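Local coordinates for protein adenylyltransferase VopS (PDB 3LET) that transfers AMP from ATP to a specific threonine of host Rho GTPases, blocking their effector binding and so inhibiting actin assembly in infected cells, at residues W175-A179 / R286-A290. Numbering follows the deposited sequence.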
ATOM      1  N   TRP A 175      -1.253  26.970  -0.908  1.00 11.25           N
ATOM      2  CA  TRP A 175      -0.234  26.211  -0.194  1.00 11.54           C
ATOM      3  C   TRP A 175       0.035  24.926  -0.952  1.00 12.64           C
ATOM      4  O   TRP A 175       1.185  24.586  -1.207  1.00 14.01           O
ATOM      5  CB  TRP A 175      -0.702  25.898   1.218  1.00  9.98           C
ATOM      6  CG  TRP A 175       0.237  24.981   1.965  1.00 10.39           C
ATOM      7  CD1 TRP A 175       1.527  25.252   2.397  1.00 15.52           C
ATOM      8  CD2 TRP A 175      -0.069  23.670   2.412  1.00 11.89           C
ATOM      9  NE1 TRP A 175       2.032  24.155   3.071  1.00 16.77           N
ATOM     10  CE2 TRP A 175       1.070  23.182   3.098  1.00 15.05           C
ATOM     11  CE3 TRP A 175      -1.208  22.857   2.312  1.00 14.86           C
ATOM     12  CZ2 TRP A 175       1.101  21.905   3.647  1.00 15.74           C
ATOM     13  CZ3 TRP A 175      -1.166  21.595   2.871  1.00 13.49           C
ATOM     14  CH2 TRP A 175      -0.022  21.136   3.516  1.00 15.04           C
ATOM     15  N   ILE A 176      -1.027  24.224  -1.317  1.00 15.55           N
ATOM     16  CA  ILE A 176      -0.855  22.960  -2.052  1.00 13.75           C
ATOM     17  C   ILE A 176      -0.168  23.230  -3.403  1.00 16.80           C
ATOM     18  O   ILE A 176       0.779  22.547  -3.787  1.00 13.17           O
ATOM     19  CB  ILE A 176      -2.218  22.259  -2.278  1.00 11.14           C
ATOM     20  CG1 ILE A 176      -2.906  21.955  -0.940  1.00 13.37           C
ATOM     21  CG2 ILE A 176      -2.009  20.933  -3.053  1.00 15.86           C
ATOM     22  CD1 ILE A 176      -4.385  21.565  -1.085  1.00 19.48           C
ATOM     23  N   ILE A 177      -0.663  24.234  -4.121  1.00 11.63           N
ATOM     24  CA  ILE A 177      -0.177  24.556  -5.453  1.00 12.04           C
ATOM     25  C   ILE A 177       1.301  24.878  -5.389  1.00 17.25           C
ATOM     26  O   ILE A 177       2.075  24.416  -6.224  1.00 15.91           O
ATOM     27  CB  ILE A 177      -0.964  25.748  -6.063  1.00 16.67           C
ATOM     28  CG1 ILE A 177      -2.356  25.274  -6.494  1.00 15.55           C
ATOM     29  CG2 ILE A 177      -0.214  26.363  -7.279  1.00 15.94           C
ATOM     30  CD1 ILE A 177      -3.396  26.429  -6.750  1.00 16.96           C
ATOM     31  N   ASN A 178       1.704  25.642  -4.372  1.00 15.71           N
ATOM     32  CA  ASN A 178       3.099  26.042  -4.227  1.00 15.52           C
ATOM     33  C   ASN A 178       4.018  24.880  -3.886  1.00 15.53           C
ATOM     34  O   ASN A 178       5.136  24.767  -4.420  1.00 19.86           O
ATOM     35  CB  ASN A 178       3.229  27.093  -3.134  1.00 21.54           C
ATOM     36  CG  ASN A 178       4.642  27.606  -3.001  1.00 34.09           C
ATOM     37  OD1 ASN A 178       5.124  28.349  -3.850  1.00 32.73           O
ATOM     38  ND2 ASN A 178       5.317  27.196  -1.943  1.00 25.14           N
ATOM     39  N   ALA A 179       3.533  23.995  -3.030  1.00 19.90           N
ATOM     40  CA  ALA A 179       4.313  22.836  -2.623  1.00 21.20           C
ATOM     41  C   ALA A 179       4.540  21.854  -3.786  1.00 18.10           C
ATOM     42  O   ALA A 179       5.566  21.158  -3.822  1.00 23.04           O
ATOM     43  CB  ALA A 179       3.641  22.140  -1.434  1.00 19.51           C
ATOM     44  N   ARG A 286      -0.856  16.460   1.259  1.00 15.03           N
ATOM     45  CA  ARG A 286      -1.210  17.888   1.427  1.00 14.66           C
ATOM     46  C   ARG A 286      -2.671  18.166   1.131  1.00 14.34           C
ATOM     47  O   ARG A 286      -3.302  18.950   1.818  1.00 13.06           O
ATOM     48  CB  ARG A 286      -0.319  18.751   0.532  1.00 12.84           C
ATOM     49  CG  ARG A 286       1.135  18.640   0.948  1.00 15.13           C
ATOM     50  CD  ARG A 286       2.012  19.791   0.442  1.00 18.43           C
ATOM     51  NE  ARG A 286       3.391  19.563   0.898  1.00 19.13           N
ATOM     52  CZ  ARG A 286       4.259  18.810   0.245  1.00 25.70           C
ATOM     53  NH1 ARG A 286       3.911  18.268  -0.917  1.00 27.20           N
ATOM     54  NH2 ARG A 286       5.473  18.604   0.737  1.00 32.43           N
ATOM     55  N   MET A 287      -3.225  17.520   0.109  1.00 13.17           N
ATOM     56  CA  MET A 287      -4.645  17.717  -0.170  1.00 13.01           C
ATOM     57  C   MET A 287      -5.474  17.188   1.008  1.00 11.75           C
ATOM     58  O   MET A 287      -6.429  17.845   1.440  1.00 12.91           O
ATOM     59  CB  MET A 287      -5.023  17.040  -1.496  1.00 12.78           C
ATOM     60  CG  MET A 287      -6.519  16.980  -1.788  1.00 19.35           C
ATOM     61  SD  MET A 287      -7.174  18.637  -2.181  1.00 20.96           S
ATOM     62  CE  MET A 287      -6.576  18.828  -3.877  1.00 21.26           C
ATOM     63  N   LEU A 288      -5.155  16.003   1.553  1.00  9.58           N
ATOM     64  CA  LEU A 288      -5.965  15.514   2.702  1.00 10.01           C
ATOM     65  C   LEU A 288      -5.802  16.388   3.954  1.00 12.16           C
ATOM     66  O   LEU A 288      -6.752  16.579   4.711  1.00 13.97           O
ATOM     67  CB  LEU A 288      -5.660  14.048   3.075  1.00 11.59           C
ATOM     68  CG  LEU A 288      -6.012  13.056   1.956  1.00 12.85           C
ATOM     69  CD1 LEU A 288      -5.709  11.640   2.443  1.00 11.83           C
ATOM     70  CD2 LEU A 288      -7.458  13.139   1.541  1.00 18.95           C
ATOM     71  N   TYR A 289      -4.602  16.908   4.175  1.00 13.23           N
ATOM     72  CA  TYR A 289      -4.367  17.798   5.313  1.00 15.31           C
ATOM     73  C   TYR A 289      -5.276  19.017   5.163  1.00 14.60           C
ATOM     74  O   TYR A 289      -5.965  19.399   6.122  1.00 16.78           O
ATOM     75  CB  TYR A 289      -2.902  18.257   5.336  1.00 11.83           C
ATOM     76  CG  TYR A 289      -2.627  19.316   6.405  1.00 12.35           C
ATOM     77  CD1 TYR A 289      -2.475  18.949   7.749  1.00 16.48           C
ATOM     78  CD2 TYR A 289      -2.516  20.666   6.060  1.00 13.46           C
ATOM     79  CE1 TYR A 289      -2.209  19.897   8.738  1.00 15.44           C
ATOM     80  CE2 TYR A 289      -2.259  21.651   7.062  1.00 13.02           C
ATOM     81  CZ  TYR A 289      -2.106  21.253   8.378  1.00 21.53           C
ATOM     82  OH  TYR A 289      -1.872  22.218   9.346  1.00 19.25           O
ATOM     83  N   ALA A 290      -5.253  19.633   3.974  1.00 12.74           N
ATOM     84  CA  ALA A 290      -6.061  20.833   3.708  1.00 15.27           C
ATOM     85  C   ALA A 290      -7.547  20.551   3.838  1.00 15.51           C
ATOM     86  O   ALA A 290      -8.278  21.347   4.402  1.00 13.62           O
ATOM     87  CB  ALA A 290      -5.773  21.407   2.321  1.00 18.14           C
TER
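Two nearly antiparallel helical segments, 175-179 and 286-290, pack here with their axes 10.3 Å apart and at 166°. The second belongs to helix 281-295 of the Fic domain. Its first residue, Arg-286, comes closest: its CA lies 6.2 Å from that of Ile-176. Its aliphatic part and guanidinium both pack on Trp-175 and Ala-179. Its CD sits over a face of Trp-175, 4.2 Å from the centroid of the six-membered ring, a CH-pi contact. The same CD touches Ala-179 CB at 3.4 Å. Ala-179 CB also lies over a face of the guanidinium, with Trp-175 CZ2 at its edge; NH2 forms a salt bridge with Glu-307. Next, Met-287 points its CA-to-CB bond away; Ile-176 CD1 rests 4.0 Å from its CA and 4.2 Å from its SD. Tyr-289 then meets the indole obliquely, with Trp-175 CZ3 3.6 Å from Tyr-289 CD2 and the ring planes at 59°. Its hydroxyl is hydrogen-bonded to the carbonyl of Asn-300. Ala-290 ends the segment, and its small CB receives Ile-176 CD1 at 3.7 Å. Helix 168-179 thus covers one side of the helix that starts within the predicted ATP-binding Gly-280 to Gly-282. Arg-286, the last arginine of the Fic motif, probably binds ATP. No hydrogen bond joins the two segments. The contact is therefore held by apolar and CH-pi packing, while the charge of Arg-286 is met by Glu-307.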